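Transcriptional repressor, TetR family (Thermus thermophilus, PDB 3ANP) probably represses genes of fatty acid degradation by binding their control DNA, and binds acyl-CoA such as lauroyl-CoA in its ligand-binding domain. Local coordinates at residues L161-L164 and S165-W169; R11-I14 and F15-A18. All blocks are in the same frame, centred on the assembly; numbering follows the deposited sequence.

Contact 1: residues L161-L164 and S165-W169; sequences LYFL and SALRW. With DCC (dodecyl-coa), chain E.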
loop_
_atom_site.group_PDB
_atom_site.type_symbol
_atom_site.label_atom_id
_atom_site.label_comp_id
_atom_site.label_asym_id
_atom_site.label_seq_id
_atom_site.Cartn_x
_atom_site.Cartn_y
_atom_site.Cartn_z
ATOM N N LEU A 161 3.569 3.290 -3.024
ATOM C CA LEU A 161 4.168 3.712 -1.756
ATOM C C LEU A 161 3.497 4.979 -1.252
ATOM O O LEU A 161 3.258 5.104 -0.056
ATOM C CB LEU A 161 5.667 3.991 -1.898
ATOM C CG LEU A 161 6.591 2.782 -1.804
ATOM C CD1 LEU A 161 8.038 3.258 -1.791
ATOM C CD2 LEU A 161 6.289 2.013 -0.530
ATOM N N TYR A 162 3.228 5.924 -2.155
ATOM C CA TYR A 162 2.550 7.164 -1.751
ATOM C C TYR A 162 1.212 6.769 -1.132
ATOM O O TYR A 162 0.823 7.260 -0.062
ATOM C CB TYR A 162 2.264 8.090 -2.960
ATOM C CG TYR A 162 1.094 9.025 -2.674
ATOM C CD1 TYR A 162 1.222 10.087 -1.770
ATOM C CD2 TYR A 162 -0.168 8.772 -3.211
ATOM C CE1 TYR A 162 0.103 10.868 -1.404
ATOM C CE2 TYR A 162 -1.286 9.544 -2.851
ATOM C CZ TYR A 162 -1.144 10.584 -1.945
ATOM O OH TYR A 162 -2.257 11.303 -1.557
ATOM N N PHE A 163 0.503 5.880 -1.821
ATOM C CA PHE A 163 -0.797 5.420 -1.344
ATOM C C PHE A 163 -0.766 4.835 0.067
ATOM O O PHE A 163 -1.545 5.255 0.927
ATOM C CB PHE A 163 -1.386 4.379 -2.305
ATOM C CG PHE A 163 -2.596 3.676 -1.755
ATOM C CD1 PHE A 163 -3.829 4.311 -1.698
ATOM C CD2 PHE A 163 -2.486 2.397 -1.234
ATOM C CE1 PHE A 163 -4.932 3.673 -1.117
ATOM C CE2 PHE A 163 -3.580 1.766 -0.659
ATOM C CZ PHE A 163 -4.796 2.404 -0.600
ATOM N N LEU A 164 0.117 3.868 0.317
ATOM C CA LEU A 164 0.167 3.247 1.640
ATOM C C LEU A 164 0.598 4.246 2.708
ATOM O O LEU A 164 0.055 4.243 3.816
ATOM C CB LEU A 164 1.106 2.042 1.653
ATOM C CG LEU A 164 1.090 1.174 2.924
ATOM C CD1 LEU A 164 -0.311 0.611 3.186
ATOM C CD2 LEU A 164 2.073 0.027 2.741
ATOM N N SER A 165 1.566 5.104 2.385
ATOM C CA SER A 165 2.015 6.109 3.358
ATOM C C SER A 165 0.910 7.109 3.701
ATOM O O SER A 165 0.722 7.466 4.867
ATOM C CB SER A 165 3.234 6.876 2.828
ATOM O OG SER A 165 4.394 6.056 2.806
ATOM N N ALA A 166 0.194 7.568 2.679
ATOM C CA ALA A 166 -0.873 8.551 2.853
ATOM C C ALA A 166 -2.050 7.973 3.625
ATOM O O ALA A 166 -2.630 8.625 4.502
ATOM C CB ALA A 166 -1.341 9.058 1.486
ATOM N N LEU A 167 -2.399 6.737 3.296
ATOM C CA LEU A 167 -3.494 6.057 3.963
ATOM C C LEU A 167 -3.180 5.837 5.444
ATOM O O LEU A 167 -4.005 6.132 6.307
ATOM C CB LEU A 167 -3.768 4.712 3.275
ATOM C CG LEU A 167 -4.775 3.778 3.951
ATOM C CD1 LEU A 167 -6.010 4.559 4.348
ATOM C CD2 LEU A 167 -5.132 2.640 2.982
ATOM N N ARG A 168 -1.990 5.325 5.744
ATOM C CA ARG A 168 -1.627 5.083 7.130
ATOM C C ARG A 168 -1.492 6.394 7.891
ATOM O O ARG A 168 -1.863 6.485 9.060
ATOM C CB ARG A 168 -0.341 4.264 7.209
ATOM C CG ARG A 168 -0.575 2.817 6.737
ATOM C CD ARG A 168 0.712 2.053 6.486
ATOM N NE ARG A 168 1.396 1.683 7.720
ATOM C CZ ARG A 168 2.515 0.963 7.762
ATOM N NH1 ARG A 168 3.078 0.534 6.635
ATOM N NH2 ARG A 168 3.072 0.672 8.937
ATOM N N TRP A 169 -0.986 7.415 7.212
ATOM C CA TRP A 169 -0.840 8.720 7.838
ATOM C C TRP A 169 -2.211 9.247 8.244
ATOM O O TRP A 169 -2.420 9.649 9.391
ATOM C CB TRP A 169 -0.201 9.710 6.867
ATOM C CG TRP A 169 -0.134 11.123 7.413
ATOM C CD1 TRP A 169 0.836 11.644 8.234
ATOM C CD2 TRP A 169 -1.093 12.165 7.218
ATOM N NE1 TRP A 169 0.535 12.946 8.563
ATOM C CE2 TRP A 169 -0.642 13.295 7.956
ATOM C CE3 TRP A 169 -2.292 12.259 6.500
ATOM C CZ2 TRP A 169 -1.352 14.506 7.994
ATOM C CZ3 TRP A 169 -3.007 13.477 6.539
ATOM C CH2 TRP A 169 -2.526 14.581 7.286
HETATM C C2 DCC E . -3.484 -5.314 -22.712
HETATM C C4 DCC E . -1.694 -4.464 -21.521
HETATM C C5 DCC E . -1.993 -3.191 -21.985
HETATM C C6 DCC E . -3.081 -3.035 -22.836
HETATM C C8 DCC E . -0.273 -3.069 -20.703
HETATM C C10 DCC E . -4.248 11.255 -5.823
HETATM C C11 DCC E . -5.199 12.238 -5.137
HETATM C C12 DCC E . -4.935 13.671 -5.602
HETATM N N9 DCC E . -0.628 -4.352 -20.734
HETATM N N7 DCC E . -1.100 -2.356 -21.464
HETATM N N3 DCC E . -2.456 -5.498 -21.903
HETATM N N1 DCC E . -3.798 -4.116 -23.175
HETATM N N6 DCC E . -3.405 -1.833 -23.304
HETATM C "C1'" DCC E . 0.054 -5.460 -20.027
HETATM C "C2'" DCC E . 0.913 -4.941 -18.877
HETATM O "O2'" DCC E . 2.099 -4.333 -19.397
HETATM C "C3'" DCC E . 1.262 -6.292 -18.255
HETATM O "O3'" DCC E . 2.301 -6.924 -19.006
HETATM C "C4'" DCC E . -0.043 -7.075 -18.423
HETATM O "O4'" DCC E . -0.867 -6.294 -19.309
HETATM C "C5'" DCC E . -0.709 -7.212 -17.053
HETATM O "O5'" DCC E . -0.895 -5.925 -16.459
HETATM P P1 DCC E . -1.171 -5.783 -14.879
HETATM O O11 DCC E . -0.235 -6.648 -14.127
HETATM O O12 DCC E . -1.222 -4.341 -14.552
HETATM O O6 DCC E . -2.647 -6.401 -14.699
HETATM P P2 DCC E . -3.962 -5.492 -14.878
HETATM O O21 DCC E . -4.874 -6.579 -15.303
HETATM O O22 DCC E . -3.380 -4.466 -15.770
HETATM O O7 DCC E . -4.062 -5.157 -13.306
HETATM C CPA DCC E . -3.476 -3.981 -12.744
HETATM C CPB DCC E . -4.490 -3.280 -11.837
HETATM C CP8 DCC E . -5.161 -4.318 -10.932
HETATM C CP7 DCC E . -5.542 -2.577 -12.698
HETATM C CP9 DCC E . -3.765 -2.244 -10.976
HETATM O OP3 DCC E . -4.204 -4.901 -10.044
HETATM C CP6 DCC E . -6.291 -3.669 -10.130
HETATM O OP2 DCC E . -7.419 -3.568 -10.609
HETATM N NP2 DCC E . -5.959 -3.230 -8.918
HETATM C CP5 DCC E . -6.943 -2.586 -8.035
HETATM C CP4 DCC E . -6.237 -1.603 -7.098
HETATM C CP3 DCC E . -5.212 -2.321 -6.218
HETATM O OP1 DCC E . -4.380 -3.080 -6.711
HETATM N NP1 DCC E . -5.291 -2.055 -4.916
HETATM C CP2 DCC E . -4.378 -2.679 -3.947
HETATM C CP1 DCC E . -2.980 -2.065 -4.071
HETATM S S DCC E . -2.902 -0.328 -3.498
HETATM P P3 DCC E . 3.479 -7.690 -18.218
HETATM O O31 DCC E . 4.702 -6.865 -18.095
HETATM O O32 DCC E . 2.873 -8.106 -16.786
HETATM O O33 DCC E . 3.729 -9.055 -19.033
HETATM C CA1 DCC E . -3.152 0.575 -4.978
HETATM C CA2 DCC E . -2.784 2.060 -5.009
HETATM O OA1 DCC E . -3.621 0.026 -5.974
HETATM C CA3 DCC E . -2.660 2.563 -6.448
HETATM C CA4 DCC E . -2.204 4.024 -6.512
HETATM C CA5 DCC E . -3.196 4.977 -5.842
HETATM C CA6 DCC E . -2.808 6.428 -6.139
HETATM C CA7 DCC E . -3.831 7.407 -5.559
HETATM C CA8 DCC E . -3.508 8.844 -5.971
HETATM C CA9 DCC E . -4.492 9.827 -5.328
#
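Phe163 and Leu167 lie side by side on helix 151-172, in the all-helical C-terminal domain of this TetR-family repressor, one turn of alpha helix apart, where the helix lines the pocket for the bound dodecyl-CoA. CD2 of Leu167 stands 3.6 Å from CZ of Phe163. Acyl carbon CA2 of the ligand lies over one face of the Phe163 ring, 3.6 Å from CG; the sulfur is as close to CD2. Replacing Phe163 by an alanine would probably leave the thioester end of the ligand without this wall and Leu167 CD2 without its aromatic neighbour. One residue back, Tyr162 has its CG anti to the backbone N (chi1 156°), which carries the ring over Ala166, whose CB makes a CH-pi contact 4.1 Å from the ring centroid; CE2 borders acyl carbon CA8, and the hydroxyl is hydrogen-bonded to Thr97. This apolar side is tightly packed and buried. The other flank is more polar and partly exposed. There Ser165 OG is hydrogen-bonded to Glu181 and Asn185, and Arg168 extends to Asp160 of the second subunit in a salt bridge, with a bound lauric acid nearby. Before it gets there, its bent chain passes Leu164, with Arg168 CD 3.7 Å from Leu164 CG and Leu164 CD2 at the edge of the guanidinium.

Contact 2: residues R11-I14 and F15-A18; sequences RERI and FRAA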
loop_
_atom_site.group_PDB
_atom_site.type_symbol
_atom_site.label_atom_id
_atom_site.label_comp_id
_atom_site.label_asym_id
_atom_site.label_seq_id
_atom_site.Cartn_x
_atom_site.Cartn_y
_atom_site.Cartn_z
ATOM N N ARG A 11 -25.028 16.430 -13.614
ATOM C CA ARG A 11 -23.978 15.694 -12.912
ATOM C C ARG A 11 -23.148 16.648 -12.055
ATOM O O ARG A 11 -22.823 16.338 -10.907
ATOM C CB ARG A 11 -23.051 14.964 -13.890
ATOM C CG ARG A 11 -21.899 14.221 -13.199
ATOM C CD ARG A 11 -21.030 13.499 -14.217
ATOM N NE ARG A 11 -21.787 12.428 -14.850
ATOM C CZ ARG A 11 -22.027 11.248 -14.280
ATOM N NH1 ARG A 11 -21.556 10.986 -13.070
ATOM N NH2 ARG A 11 -22.757 10.344 -14.913
ATOM N N GLU A 12 -22.815 17.814 -12.601
ATOM C CA GLU A 12 -22.001 18.755 -11.837
ATOM C C GLU A 12 -22.740 19.296 -10.611
ATOM O O GLU A 12 -22.135 19.506 -9.564
ATOM C CB GLU A 12 -21.512 19.906 -12.728
ATOM C CG GLU A 12 -20.317 20.667 -12.149
ATOM C CD GLU A 12 -20.692 21.976 -11.453
ATOM O OE1 GLU A 12 -19.798 22.596 -10.818
ATOM O OE2 GLU A 12 -21.870 22.395 -11.545
ATOM N N ARG A 13 -24.049 19.502 -10.724
ATOM C CA ARG A 13 -24.806 20.016 -9.589
ATOM C C ARG A 13 -24.871 18.954 -8.482
ATOM O O ARG A 13 -24.733 19.264 -7.300
ATOM C CB ARG A 13 -26.219 20.424 -10.024
ATOM C CG ARG A 13 -26.953 21.223 -8.959
ATOM C CD ARG A 13 -28.309 21.720 -9.435
ATOM N NE ARG A 13 -29.294 20.649 -9.580
ATOM C CZ ARG A 13 -29.764 20.213 -10.747
ATOM N NH1 ARG A 13 -29.333 20.754 -11.883
ATOM N NH2 ARG A 13 -30.683 19.254 -10.777
ATOM N N ILE A 14 -25.092 17.700 -8.865
ATOM C CA ILE A 14 -25.131 16.621 -7.886
ATOM C C ILE A 14 -23.746 16.547 -7.221
ATOM O O ILE A 14 -23.636 16.460 -6.000
ATOM C CB ILE A 14 -25.462 15.268 -8.572
ATOM C CG1 ILE A 14 -26.927 15.280 -9.045
ATOM C CG2 ILE A 14 -25.189 14.101 -7.602
ATOM C CD1 ILE A 14 -27.284 14.158 -10.011
ATOM N N PHE A 15 -22.689 16.592 -8.035
ATOM C CA PHE A 15 -21.333 16.550 -7.508
ATOM C C PHE A 15 -21.102 17.672 -6.487
ATOM O O PHE A 15 -20.630 17.436 -5.364
ATOM C CB PHE A 15 -20.324 16.664 -8.658
ATOM C CG PHE A 15 -18.896 16.764 -8.198
ATOM C CD1 PHE A 15 -18.259 18.003 -8.111
ATOM C CD2 PHE A 15 -18.196 15.622 -7.817
ATOM C CE1 PHE A 15 -16.947 18.102 -7.645
ATOM C CE2 PHE A 15 -16.891 15.710 -7.353
ATOM C CZ PHE A 15 -16.263 16.959 -7.265
ATOM N N ARG A 16 -21.445 18.899 -6.870
ATOM C CA ARG A 16 -21.258 20.027 -5.964
ATOM C C ARG A 16 -22.038 19.859 -4.683
ATOM O O ARG A 16 -21.521 20.131 -3.584
ATOM C CB ARG A 16 -21.671 21.339 -6.640
ATOM C CG ARG A 16 -20.695 21.766 -7.720
ATOM C CD ARG A 16 -20.865 23.240 -8.081
ATOM N NE ARG A 16 -22.092 23.476 -8.826
ATOM C CZ ARG A 16 -23.188 24.031 -8.320
ATOM N NH1 ARG A 16 -23.217 24.422 -7.049
ATOM N NH2 ARG A 16 -24.263 24.176 -9.086
ATOM N N ALA A 17 -23.289 19.426 -4.818
ATOM C CA ALA A 17 -24.156 19.222 -3.662
ATOM C C ALA A 17 -23.549 18.200 -2.696
ATOM O O ALA A 17 -23.528 18.408 -1.483
ATOM C CB ALA A 17 -25.520 18.747 -4.122
ATOM N N ALA A 18 -23.059 17.093 -3.237
ATOM C CA ALA A 18 -22.455 16.061 -2.390
ATOM C C ALA A 18 -21.174 16.527 -1.695
ATOM O O ALA A 18 -20.972 16.255 -0.505
ATOM C CB ALA A 18 -22.160 14.785 -3.220
#
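Glu12 and Arg16, one helical turn apart on helix 3-25, form a salt bridge of the i to i+4 kind. The NE of Arg16 donates to Glu12 OE2 over 2.9 Å in a nearly straight bond, with an N-H...O angle of 168°. The oxygen sits at the edge of the guanidinium, almost in its plane, but is itself approached from above the carboxylate plane; the two flat groups are turned 40° against each other. Glu12 reaches this position by a bend at chi2 (-99°), which swings the carboxylate forward along the helix, toward Arg16, until OE1 also lies 3.0 Å from Arg16 CD. Beneath the pair, the backbone N of Arg16 is bonded to Glu12 O at 2.8 Å, so the same two residues are joined through main chain and side chain alike. The bonds from Phe15 N to Arg11 O, from Ala17 N to Arg13 O and from Ala18 N to Ile14 O continue the regular helix.

The other two arginines turn to different partners. Arg11 is hydrogen-bonded to the carbonyl of Tyr49 and makes a cation-pi contact with Tyr50, whereas Arg13 NE is bonded to the carbonyl of Ala39. Packing takes over on the inner side. Ile14 and the two small alanines meet helix 32-39, Ile14 also touches Phe46 and Tyr49 of helix 43-49, and the Phe15 ring lies against Val56 and Tyr60 of helix 54-77. These neighbours include the predicted helix-turn-helix, so this part of the first helix belongs to the framework of the probable DNA-binding domain. Its chemistry is accordingly two-sided: apolar groups join the helices inside, while a carboxylate on the outer side probably offsets the charge of one arginine in an otherwise strongly basic segment.

In the fold
Both contacts are short segments, of about two turns, within long helices, but they belong to different ends of the TetR plan. Contact 2 lies in the N-terminal, probably DNA-binding domain, partly buried, on a helix packed against the predicted helix-turn-helix; contact 1 is a buried segment of the ligand-binding domain, beside the acyl-CoA and at the contact with the second subunit. Their centres are 28 Å apart, on opposite sides of the chain's centre, and they do not touch. Aromatic and aliphatic packing dominates 161-169, whose charged group is engaged across the dimer, whereas 11-18 is rich in arginine and forms its salt bridge within one turn.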